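Local coordinates for protein platelet inhibitor (Ancylostoma caninum, PDB 4TPV) that inhibits platelet aggregation and the adhesion of resting platelets to fibrinogen and collagen, possibly by binding the integrins glycoprotein IIb/IIIa and alpha-2/beta-1, at residues S3-R8 against T47-A52; K54-C59 against G121-D126; E66-D71 against H132-Y137; D13-M18 against L78-E83. All coordinates share one frame; numbering follows the deposited sequence.

Interaction 1 (S3-R8 against T47-A52)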
# COMPACT_ATOMS: atom_id res chain seq x y z
N SER A 3 -14.34 -2.42 12.09
CA SER A 3 -15.71 -2.80 12.40
C SER A 3 -16.54 -3.06 11.13
O SER A 3 -17.49 -3.83 11.16
CB SER A 3 -16.38 -1.73 13.26
OG SER A 3 -16.36 -0.46 12.64
N LEU A 4 -16.17 -2.42 10.03
CA LEU A 4 -16.96 -2.51 8.80
C LEU A 4 -16.49 -3.67 7.93
O LEU A 4 -17.00 -3.88 6.83
CB LEU A 4 -16.88 -1.21 8.02
CG LEU A 4 -17.26 0.03 8.83
CD1 LEU A 4 -17.12 1.28 7.97
CD2 LEU A 4 -18.66 -0.11 9.36
N CYS A 5 -15.49 -4.40 8.41
CA CYS A 5 -15.02 -5.58 7.71
C CYS A 5 -15.80 -6.78 8.16
O CYS A 5 -16.23 -6.86 9.32
CB CYS A 5 -13.54 -5.83 7.93
SG CYS A 5 -12.38 -4.80 6.98
N GLN A 6 -15.97 -7.72 7.25
CA GLN A 6 -16.71 -8.93 7.55
C GLN A 6 -15.73 -10.06 7.82
O GLN A 6 -14.52 -9.93 7.57
CB GLN A 6 -17.63 -9.30 6.40
CG GLN A 6 -16.88 -9.87 5.23
CD GLN A 6 -17.72 -9.94 4.00
OE1 GLN A 6 -17.85 -8.96 3.26
NE2 GLN A 6 -18.32 -11.11 3.75
N GLN A 7 -16.25 -11.17 8.33
CA GLN A 7 -15.39 -12.32 8.60
C GLN A 7 -14.83 -12.87 7.30
O GLN A 7 -15.57 -13.14 6.37
CB GLN A 7 -16.16 -13.42 9.34
CG GLN A 7 -15.24 -14.36 10.11
CD GLN A 7 -15.71 -15.79 10.11
OE1 GLN A 7 -16.91 -16.07 10.26
NE2 GLN A 7 -14.77 -16.72 9.95
N ARG A 8 -13.51 -13.01 7.23
CA ARG A 8 -12.89 -13.62 6.07
C ARG A 8 -12.22 -14.92 6.46
O ARG A 8 -11.72 -15.07 7.57
CB ARG A 8 -11.86 -12.68 5.43
CG ARG A 8 -12.43 -11.32 5.03
CD ARG A 8 -13.39 -11.36 3.83
NE ARG A 8 -13.72 -10.00 3.42
CZ ARG A 8 -14.53 -9.69 2.41
NH1 ARG A 8 -15.07 -10.64 1.69
NH2 ARG A 8 -14.78 -8.42 2.11
N THR A 47 -13.73 -0.98 2.69
CA THR A 47 -14.29 -0.91 1.34
C THR A 47 -13.28 -1.36 0.27
O THR A 47 -13.64 -2.11 -0.66
CB THR A 47 -14.78 0.51 1.05
OG1 THR A 47 -15.92 0.77 1.90
CG2 THR A 47 -15.21 0.63 -0.39
N LEU A 48 -12.03 -0.93 0.39
CA LEU A 48 -10.98 -1.42 -0.49
C LEU A 48 -10.73 -2.91 -0.29
O LEU A 48 -10.40 -3.62 -1.24
CB LEU A 48 -9.68 -0.65 -0.27
CG LEU A 48 -9.77 0.78 -0.75
CD1 LEU A 48 -8.40 1.43 -0.61
CD2 LEU A 48 -10.25 0.83 -2.20
N GLU A 49 -10.91 -3.40 0.95
CA GLU A 49 -10.78 -4.84 1.16
C GLU A 49 -11.82 -5.60 0.34
O GLU A 49 -11.50 -6.61 -0.28
CB GLU A 49 -10.93 -5.22 2.64
CG GLU A 49 -11.01 -6.74 2.85
CD GLU A 49 -11.02 -7.16 4.32
OE1 GLU A 49 -11.95 -7.90 4.72
OE2 GLU A 49 -10.09 -6.76 5.06
N GLU A 50 -13.06 -5.12 0.33
CA GLU A 50 -14.08 -5.79 -0.47
C GLU A 50 -13.73 -5.73 -1.96
O GLU A 50 -13.89 -6.71 -2.69
CB GLU A 50 -15.46 -5.20 -0.21
CG GLU A 50 -16.50 -5.62 -1.26
CD GLU A 50 -16.96 -7.07 -1.16
OE1 GLU A 50 -16.48 -7.83 -0.29
OE2 GLU A 50 -17.82 -7.45 -1.99
N LYS A 51 -13.20 -4.59 -2.41
CA LYS A 51 -12.75 -4.46 -3.80
C LYS A 51 -11.64 -5.47 -4.09
O LYS A 51 -11.60 -6.12 -5.15
CB LYS A 51 -12.27 -3.02 -4.07
CG LYS A 51 -11.96 -2.70 -5.53
CD LYS A 51 -11.47 -1.26 -5.65
CE LYS A 51 -11.11 -0.92 -7.09
NZ LYS A 51 -10.35 0.36 -7.19
N ALA A 52 -10.75 -5.61 -3.12
CA ALA A 52 -9.65 -6.56 -3.26
C ALA A 52 -10.15 -8.00 -3.35
O ALA A 52 -9.62 -8.79 -4.15
CB ALA A 52 -8.65 -6.40 -2.10
O HOH W 1 -17.53 -10.20 0.02
O HOH W 2 -14.47 -7.37 4.91
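The irregular chain of Ser3-Arg8 passes alongside the helical segment Thr47-Ala52, the backbones coming nearest at Cys5 and Glu49, whose CA atoms are 7.8 Å apart. A salt-bridge network thereby ties the N-terminal arm to helix 46-56, the helix that packs on one face of the central sheet in the alpha-beta-alpha sandwich of the CAP fold. Arg8 carries its CG anti to the carbonyl carbon, and a bend at chi2 (-71°) helps turn the NE/NH2 edge of the guanidinium to two acids of the helix. Glu49 comes to it extended, tip to tip, and accepts from Arg8 NE on the anti lone pair of OE1 at 3.0 Å, its carboxylate turned 56° from the guanidinium. Glu50, bent at chi2, crosses the arginine at about a right angle. Its OE1 meets Arg8 NH2 at 3.0 Å, again through the anti lone pair, and the bond is almost straight (175°). Both acceptors sit at the guanidinium edge and so fix its rotation, while Gln6 OE1 lies above one face, toward its rim. One water donates to Glu49 OE1 and accepts from Gln6 N; another links Arg8 NH1 to Glu50 OE1. The second oxygens have other partners: Tyr44 and Arg16 for Glu49, Lys54 for Glu50, and the nearby cations probably keep both acids ionised. Cys5 SG, in its disulfide with Cys46, rests 3.6 Å from Glu49 OE2.

Interaction 2 (K54-C59 against G121-D126)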
# COMPACT_ATOMS: atom_id res chain seq x y z
N LYS A 54 -13.21 -9.00 -4.40
CA LYS A 54 -13.94 -9.18 -5.63
C LYS A 54 -12.97 -9.39 -6.79
O LYS A 54 -13.24 -10.16 -7.71
CB LYS A 54 -14.87 -7.99 -5.88
CG LYS A 54 -16.15 -8.02 -5.01
CD LYS A 54 -17.07 -9.18 -5.41
CE LYS A 54 -18.38 -9.23 -4.59
NZ LYS A 54 -18.25 -9.75 -3.20
N SER A 55 -11.82 -8.72 -6.72
CA SER A 55 -10.80 -8.85 -7.76
C SER A 55 -9.98 -10.12 -7.59
O SER A 55 -9.71 -10.84 -8.57
CB SER A 55 -9.87 -7.64 -7.76
OG SER A 55 -8.87 -7.81 -8.75
N ALA A 56 -9.59 -10.41 -6.36
CA ALA A 56 -8.80 -11.61 -6.07
C ALA A 56 -9.48 -12.89 -6.52
O ALA A 56 -8.83 -13.80 -7.00
CB ALA A 56 -8.50 -11.71 -4.58
N GLU A 57 -10.80 -12.97 -6.39
CA GLU A 57 -11.49 -14.21 -6.68
C GLU A 57 -11.49 -14.54 -8.17
O GLU A 57 -11.85 -15.65 -8.54
CB GLU A 57 -12.93 -14.16 -6.16
CG GLU A 57 -13.03 -14.11 -4.65
CD GLU A 57 -14.41 -13.70 -4.18
OE1 GLU A 57 -15.30 -13.48 -5.04
OE2 GLU A 57 -14.60 -13.59 -2.95
N LYS A 58 -11.10 -13.57 -9.00
CA LYS A 58 -10.96 -13.83 -10.43
C LYS A 58 -9.72 -14.67 -10.69
O LYS A 58 -9.57 -15.26 -11.75
CB LYS A 58 -10.92 -12.52 -11.22
CG LYS A 58 -12.18 -11.67 -11.08
CD LYS A 58 -12.05 -10.45 -11.98
CE LYS A 58 -13.08 -9.39 -11.70
NZ LYS A 58 -12.59 -8.10 -12.31
N CYS A 59 -8.82 -14.70 -9.71
CA CYS A 59 -7.64 -15.57 -9.75
C CYS A 59 -6.68 -15.26 -10.89
O CYS A 59 -6.00 -16.16 -11.39
CB CYS A 59 -8.06 -17.04 -9.82
SG CYS A 59 -8.63 -17.69 -8.20
N GLY A 121 -6.70 -1.88 1.30
CA GLY A 121 -7.48 -3.01 1.77
C GLY A 121 -6.97 -4.23 1.04
O GLY A 121 -6.63 -4.12 -0.14
N CYS A 122 -6.95 -5.38 1.71
CA CYS A 122 -6.30 -6.57 1.14
C CYS A 122 -7.17 -7.82 1.21
O CYS A 122 -8.16 -7.87 1.94
CB CYS A 122 -4.97 -6.81 1.84
SG CYS A 122 -3.79 -5.43 1.71
N ALA A 123 -6.78 -8.85 0.46
CA ALA A 123 -7.55 -10.08 0.33
C ALA A 123 -6.59 -11.26 0.17
O ALA A 123 -5.52 -11.12 -0.44
CB ALA A 123 -8.52 -10.00 -0.86
N VAL A 124 -6.95 -12.39 0.75
CA VAL A 124 -6.16 -13.60 0.65
C VAL A 124 -7.07 -14.71 0.17
O VAL A 124 -8.09 -15.00 0.81
CB VAL A 124 -5.54 -13.96 2.01
CG1 VAL A 124 -4.79 -15.28 1.91
CG2 VAL A 124 -4.60 -12.84 2.48
N VAL A 125 -6.74 -15.34 -0.96
CA VAL A 125 -7.62 -16.36 -1.53
C VAL A 125 -6.80 -17.51 -2.08
O VAL A 125 -5.62 -17.34 -2.35
CB VAL A 125 -8.50 -15.81 -2.65
CG1 VAL A 125 -9.38 -14.64 -2.16
CG2 VAL A 125 -7.65 -15.36 -3.82
N ASP A 126 -7.41 -18.68 -2.22
CA ASP A 126 -6.75 -19.79 -2.88
C ASP A 126 -7.19 -19.91 -4.33
O ASP A 126 -8.38 -19.91 -4.63
CB ASP A 126 -7.04 -21.12 -2.16
CG ASP A 126 -6.32 -22.31 -2.81
OD1 ASP A 126 -5.10 -22.44 -2.59
OD2 ASP A 126 -6.96 -23.11 -3.53
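With chi1 at -59°, Val125 sets CG1 anti to its carbonyl carbon and CG2 in the crowded position between the backbone N and that carbon, so that both methyls are presented to the C-terminal part of helix 46-56. This is helix-on-sheet packing within the CAP sandwich: that part of the helix lies against strand 119-127 of the central sheet. Ala56 is the residue that meets both methyls, its CB being 3.8 Å from Val125 CG2 and 3.9 Å from Val125 CG1. The same CB touches Ala123 CB at 4.1 Å, so one small methyl bears on two residues that project from the same face of the strand; with only a methyl on Ala56, its CA comes within 6.7 Å of Val125 CA. Tyr53 extends the apolar patch, packing on Ala123 and Val125. A type I turn runs from Ala56 to Cys59, in which Cys59 N donates to Ala56 O at 2.9 Å, and Cys59 takes a positive phi (63°). This turn carries Cys59 over to the strand, where a disulfide to Cys127 joins the two elements covalently. Cys59 SG passes 4.2 Å from Asp126 O.

Interaction 3 (E66-D71 against H132-Y137)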
# COMPACT_ATOMS: atom_id res chain seq x y z
N GLU A 66 -4.56 0.12 -12.13
CA GLU A 66 -3.30 0.72 -11.64
C GLU A 66 -3.16 0.65 -10.11
O GLU A 66 -2.02 0.60 -9.58
CB GLU A 66 -3.15 2.17 -12.11
CG GLU A 66 -2.83 2.34 -13.59
CD GLU A 66 -1.45 1.81 -13.96
OE1 GLU A 66 -0.55 1.78 -13.09
OE2 GLU A 66 -1.26 1.44 -15.14
N GLU A 67 -4.28 0.64 -9.40
CA GLU A 67 -4.23 0.68 -7.93
C GLU A 67 -4.32 -0.72 -7.27
O GLU A 67 -4.63 -0.85 -6.09
CB GLU A 67 -5.33 1.60 -7.38
CG GLU A 67 -4.82 2.97 -6.85
CD GLU A 67 -4.33 3.93 -7.93
OE1 GLU A 67 -4.76 3.83 -9.09
OE2 GLU A 67 -3.51 4.82 -7.62
N GLU A 68 -3.99 -1.76 -8.02
CA GLU A 68 -3.97 -3.10 -7.48
C GLU A 68 -2.57 -3.72 -7.46
O GLU A 68 -1.80 -3.61 -8.43
CB GLU A 68 -4.91 -4.00 -8.27
CG GLU A 68 -4.99 -5.40 -7.73
CD GLU A 68 -6.06 -6.19 -8.42
OE1 GLU A 68 -5.82 -6.64 -9.55
OE2 GLU A 68 -7.16 -6.33 -7.85
N ASN A 69 -2.23 -4.36 -6.34
CA ASN A 69 -1.04 -5.21 -6.24
C ASN A 69 -1.45 -6.67 -6.13
O ASN A 69 -2.43 -6.99 -5.45
CB ASN A 69 -0.19 -4.82 -5.02
CG ASN A 69 0.66 -3.59 -5.24
OD1 ASN A 69 0.62 -2.97 -6.30
ND2 ASN A 69 1.44 -3.23 -4.23
N VAL A 70 -0.71 -7.57 -6.79
CA VAL A 70 -0.96 -9.00 -6.68
C VAL A 70 0.31 -9.74 -6.37
O VAL A 70 1.39 -9.38 -6.86
CB VAL A 70 -1.58 -9.56 -7.99
CG1 VAL A 70 -1.94 -11.05 -7.84
CG2 VAL A 70 -2.80 -8.74 -8.37
N ASP A 71 0.20 -10.75 -5.51
CA ASP A 71 1.29 -11.69 -5.29
C ASP A 71 0.76 -13.10 -5.30
O ASP A 71 -0.36 -13.34 -4.85
CB ASP A 71 1.98 -11.39 -3.97
CG ASP A 71 3.29 -12.14 -3.80
OD1 ASP A 71 3.94 -12.49 -4.82
OD2 ASP A 71 3.67 -12.37 -2.63
N HIS A 132 -3.16 -16.40 -3.51
CA HIS A 132 -3.11 -15.07 -4.11
C HIS A 132 -3.38 -14.05 -3.03
O HIS A 132 -4.35 -14.16 -2.28
CB HIS A 132 -4.14 -14.89 -5.23
CG HIS A 132 -3.86 -15.67 -6.49
ND1 HIS A 132 -4.23 -15.21 -7.73
CD2 HIS A 132 -3.23 -16.85 -6.69
CE1 HIS A 132 -3.86 -16.09 -8.65
NE2 HIS A 132 -3.25 -17.09 -8.04
N VAL A 133 -2.49 -13.08 -2.93
CA VAL A 133 -2.68 -11.95 -2.05
C VAL A 133 -2.89 -10.74 -2.94
O VAL A 133 -2.10 -10.51 -3.86
CB VAL A 133 -1.46 -11.72 -1.14
CG1 VAL A 133 -1.70 -10.49 -0.27
CG2 VAL A 133 -1.18 -12.96 -0.31
N VAL A 134 -3.95 -9.98 -2.68
CA VAL A 134 -4.25 -8.77 -3.46
C VAL A 134 -4.49 -7.62 -2.51
O VAL A 134 -5.24 -7.75 -1.54
CB VAL A 134 -5.51 -8.95 -4.35
CG1 VAL A 134 -5.93 -7.63 -4.96
CG2 VAL A 134 -5.28 -10.03 -5.40
N CYS A 135 -3.84 -6.49 -2.77
CA CYS A 135 -4.13 -5.27 -2.04
C CYS A 135 -4.58 -4.20 -3.03
O CYS A 135 -4.04 -4.08 -4.13
CB CYS A 135 -2.93 -4.79 -1.24
SG CYS A 135 -2.47 -5.81 0.19
N GLN A 136 -5.58 -3.44 -2.61
CA GLN A 136 -6.12 -2.34 -3.37
C GLN A 136 -5.83 -1.06 -2.62
O GLN A 136 -5.91 -1.01 -1.38
CB GLN A 136 -7.64 -2.52 -3.59
CG GLN A 136 -7.99 -3.70 -4.49
CD GLN A 136 -8.10 -3.30 -5.95
OE1 GLN A 136 -7.93 -2.13 -6.30
NE2 GLN A 136 -8.38 -4.28 -6.81
N TYR A 137 -5.45 -0.02 -3.36
CA TYR A 137 -5.05 1.24 -2.75
C TYR A 137 -5.94 2.40 -3.19
O TYR A 137 -6.66 2.32 -4.21
CB TYR A 137 -3.59 1.54 -3.10
CG TYR A 137 -2.66 0.41 -2.68
CD1 TYR A 137 -2.17 0.33 -1.39
CD2 TYR A 137 -2.33 -0.61 -3.58
CE1 TYR A 137 -1.32 -0.73 -1.00
CE2 TYR A 137 -1.50 -1.67 -3.19
CZ TYR A 137 -0.99 -1.71 -1.91
OH TYR A 137 -0.16 -2.76 -1.54
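An antiparallel ladder joins edge strand 68-73 to strand 130-138, the two short axes running 4.8 Å apart at 166°. Asn69 and Cys135 form a hydrogen-bonded pair, with Asn69 N donating to Cys135 O at 2.9 Å, nearly along the C=O axis, and Cys135 N returning a bond to Asn69 O. Asp71 and Val133 are bonded in the same reciprocal way, and Tyr137 N reaches Glu67 O at 3.0 Å just before the first strand begins. In the non-hydrogen-bonded pairs between them, CA-H groups lean on the same carbonyls, as Val134 CA does on Asn69 O at 3.2 Å. The ladder belongs to the middle layer of the CAP alpha-beta-alpha sandwich, and its two faces differ in company. Glu68, Val70, Val134 and Gln136 project on the side of helix 46-56. There Val70 and Val134 lie side by side, CG2 to CG2 at 4.1 Å. Glu68, extended beyond CG, brings OE2 within 2.6 Å of Gln136 NE2, but poorly aligned for a hydrogen bond; Ser55 is the better partner of that oxygen. On the side of helices 80-89 and 107-113, the Asn69 amide crosses the Tyr137 side chain at about a right angle, its CG 3.5 Å from Tyr137 CE2 and its plane 67° from the ring. Asn111 donates to Asn69 OD1, and Tyr137 OH is hydrogen-bonded to His23. Glu67 lays its CG 3.3 Å from Tyr137 O, and a bend at chi2 (70°) turns the carboxylate away, leaving OE2 to His117 and the backbone N atoms of Ala141 and Lys142.

Interaction 4 (D13-M18 against L78-E83)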
# COMPACT_ATOMS: atom_id res chain seq x y z
N ASP A 13 -8.43 -9.53 11.81
CA ASP A 13 -8.02 -8.18 12.21
C ASP A 13 -6.53 -8.07 12.45
O ASP A 13 -5.91 -7.05 12.13
CB ASP A 13 -8.76 -7.72 13.47
CG ASP A 13 -10.19 -7.33 13.20
OD1 ASP A 13 -10.61 -7.38 12.03
OD2 ASP A 13 -10.90 -6.96 14.17
N ASP A 14 -5.96 -9.12 13.03
CA ASP A 14 -4.53 -9.21 13.27
C ASP A 14 -3.75 -9.00 11.97
O ASP A 14 -2.83 -8.18 11.89
CB ASP A 14 -4.20 -10.57 13.88
CG ASP A 14 -2.81 -10.63 14.47
OD1 ASP A 14 -2.33 -9.59 14.97
OD2 ASP A 14 -2.20 -11.72 14.43
N MET A 15 -4.11 -9.76 10.95
CA MET A 15 -3.43 -9.64 9.67
C MET A 15 -3.68 -8.29 8.99
O MET A 15 -2.81 -7.77 8.30
CB MET A 15 -3.84 -10.76 8.73
CG MET A 15 -3.49 -12.15 9.25
SD MET A 15 -4.16 -13.44 8.17
CE MET A 15 -3.44 -12.90 6.62
N ARG A 16 -4.88 -7.74 9.15
CA ARG A 16 -5.18 -6.42 8.58
C ARG A 16 -4.21 -5.42 9.17
O ARG A 16 -3.63 -4.61 8.46
CB ARG A 16 -6.64 -6.00 8.84
CG ARG A 16 -7.65 -6.90 8.16
CD ARG A 16 -9.07 -6.53 8.53
NE ARG A 16 -10.01 -7.30 7.73
CZ ARG A 16 -10.75 -8.31 8.18
NH1 ARG A 16 -10.71 -8.66 9.46
NH2 ARG A 16 -11.56 -8.95 7.34
N GLU A 17 -4.01 -5.49 10.49
CA GLU A 17 -3.07 -4.62 11.17
C GLU A 17 -1.64 -4.87 10.68
O GLU A 17 -0.89 -3.92 10.45
CB GLU A 17 -3.17 -4.82 12.69
CG GLU A 17 -2.48 -3.74 13.49
CD GLU A 17 -2.74 -3.89 14.99
OE1 GLU A 17 -2.81 -5.05 15.47
OE2 GLU A 17 -2.90 -2.86 15.67
N MET A 18 -1.27 -6.13 10.48
CA MET A 18 0.06 -6.46 9.99
C MET A 18 0.26 -5.83 8.61
O MET A 18 1.26 -5.20 8.37
CB MET A 18 0.29 -7.97 9.93
CG MET A 18 0.43 -8.62 11.31
SD MET A 18 0.35 -10.41 11.15
CE MET A 18 0.29 -10.91 12.88
N LEU A 78 7.43 -17.10 5.12
CA LEU A 78 7.05 -16.13 6.12
C LEU A 78 5.54 -16.15 6.26
O LEU A 78 4.85 -16.85 5.52
CB LEU A 78 7.53 -14.74 5.72
CG LEU A 78 9.02 -14.53 5.44
CD1 LEU A 78 9.30 -13.06 5.12
CD2 LEU A 78 9.87 -14.99 6.62
N ASN A 79 5.02 -15.34 7.17
CA ASN A 79 3.58 -15.22 7.21
C ASN A 79 3.10 -14.47 5.97
O ASN A 79 3.91 -13.99 5.16
CB ASN A 79 3.10 -14.56 8.52
CG ASN A 79 3.31 -13.05 8.57
OD1 ASN A 79 3.89 -12.44 7.66
ND2 ASN A 79 2.86 -12.44 9.66
N ILE A 80 1.78 -14.42 5.78
CA ILE A 80 1.24 -13.92 4.52
C ILE A 80 1.55 -12.43 4.28
O ILE A 80 2.05 -12.09 3.20
CB ILE A 80 -0.28 -14.20 4.46
CG1 ILE A 80 -0.49 -15.72 4.38
CG2 ILE A 80 -0.91 -13.51 3.27
CD1 ILE A 80 -1.94 -16.15 4.28
N PRO A 81 1.32 -11.55 5.27
CA PRO A 81 1.67 -10.14 5.05
C PRO A 81 3.15 -9.93 4.72
O PRO A 81 3.45 -9.15 3.80
CB PRO A 81 1.29 -9.48 6.39
CG PRO A 81 0.21 -10.36 6.94
CD PRO A 81 0.60 -11.76 6.54
N LEU A 82 4.07 -10.61 5.40
CA LEU A 82 5.49 -10.45 5.07
C LEU A 82 5.85 -11.07 3.72
O LEU A 82 6.66 -10.50 2.99
CB LEU A 82 6.39 -11.06 6.15
CG LEU A 82 6.40 -10.25 7.45
CD1 LEU A 82 7.05 -11.10 8.53
CD2 LEU A 82 7.18 -8.93 7.24
N GLU A 83 5.26 -12.22 3.39
CA GLU A 83 5.56 -12.86 2.10
C GLU A 83 5.19 -11.91 0.96
O GLU A 83 6.01 -11.68 0.05
CB GLU A 83 4.84 -14.22 2.00
CG GLU A 83 5.33 -15.16 0.90
CD GLU A 83 6.73 -15.76 1.13
OE1 GLU A 83 7.07 -16.18 2.27
OE2 GLU A 83 7.48 -15.83 0.15
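Apolar contacts carry most of the meeting between the first turns of helix 13-34 and the start of helix 80-89. Met15 runs out extended and then bends at chi3 (55°), which sets its terminal methyl CE 4.0 Å from Ile80 CB and 4.2 Å from Pro81 CD, across the proline at about a right angle. One turn further on, Met18 uses the base of its side chain: its CB lies 3.8 Å from Pro81 CG. The proline ring is thus touched by both methionines, by a methyl tip at CD and by a CB at CG. A sulfur-amide contact adds to these, as the extended Met18 crosses Asn79 obliquely and places SD 3.6 Å from Asn79 ND2. The hydrogen bonds at the start of helix 80-89 are local. Asn79 is its N-cap; with CG in the crowded position between the backbone N and the carbonyl carbon (chi1 76°), OD1 turns back to accept from Leu82 N at 2.9 Å. Glu83 OE1 accepts in turn from Leu78 N at 3.0 Å, a nearly straight bond (174°), and from Thr77 N, so two successive backbone N-H groups ahead of the cap bind one oxygen of the first turn. Helix 13-34 continues the packing with Phe19 on Pro81 and Leu22 on Leu82, while Ile80 reaches the central sheet, touching Val124 of strand 119-127 and Val133 of strand 130-138.

Interaction 3 is the buried one, a backbone ladder within the central sheet; interaction 2 is partly buried, and interactions 1 and 4 lie at the surface. Helix 46-56 serves interactions 1 and 2 in succession, first with charged groups and water against the N-terminal arm, then with small apolar groups against the sheet. Interactions 2 and 3 use neighbouring strands, stapled by the Cys122-Cys135 disulfide. The two surface contacts differ in chemistry: interaction 1 rests on salt bridges, interaction 4 on methionine and proline packing between two helices. Interaction 3 alone is held by main-chain hydrogen bonds between its segments. Arg16 connects helix 13-34 of interaction 4 to the charge network of interaction 1.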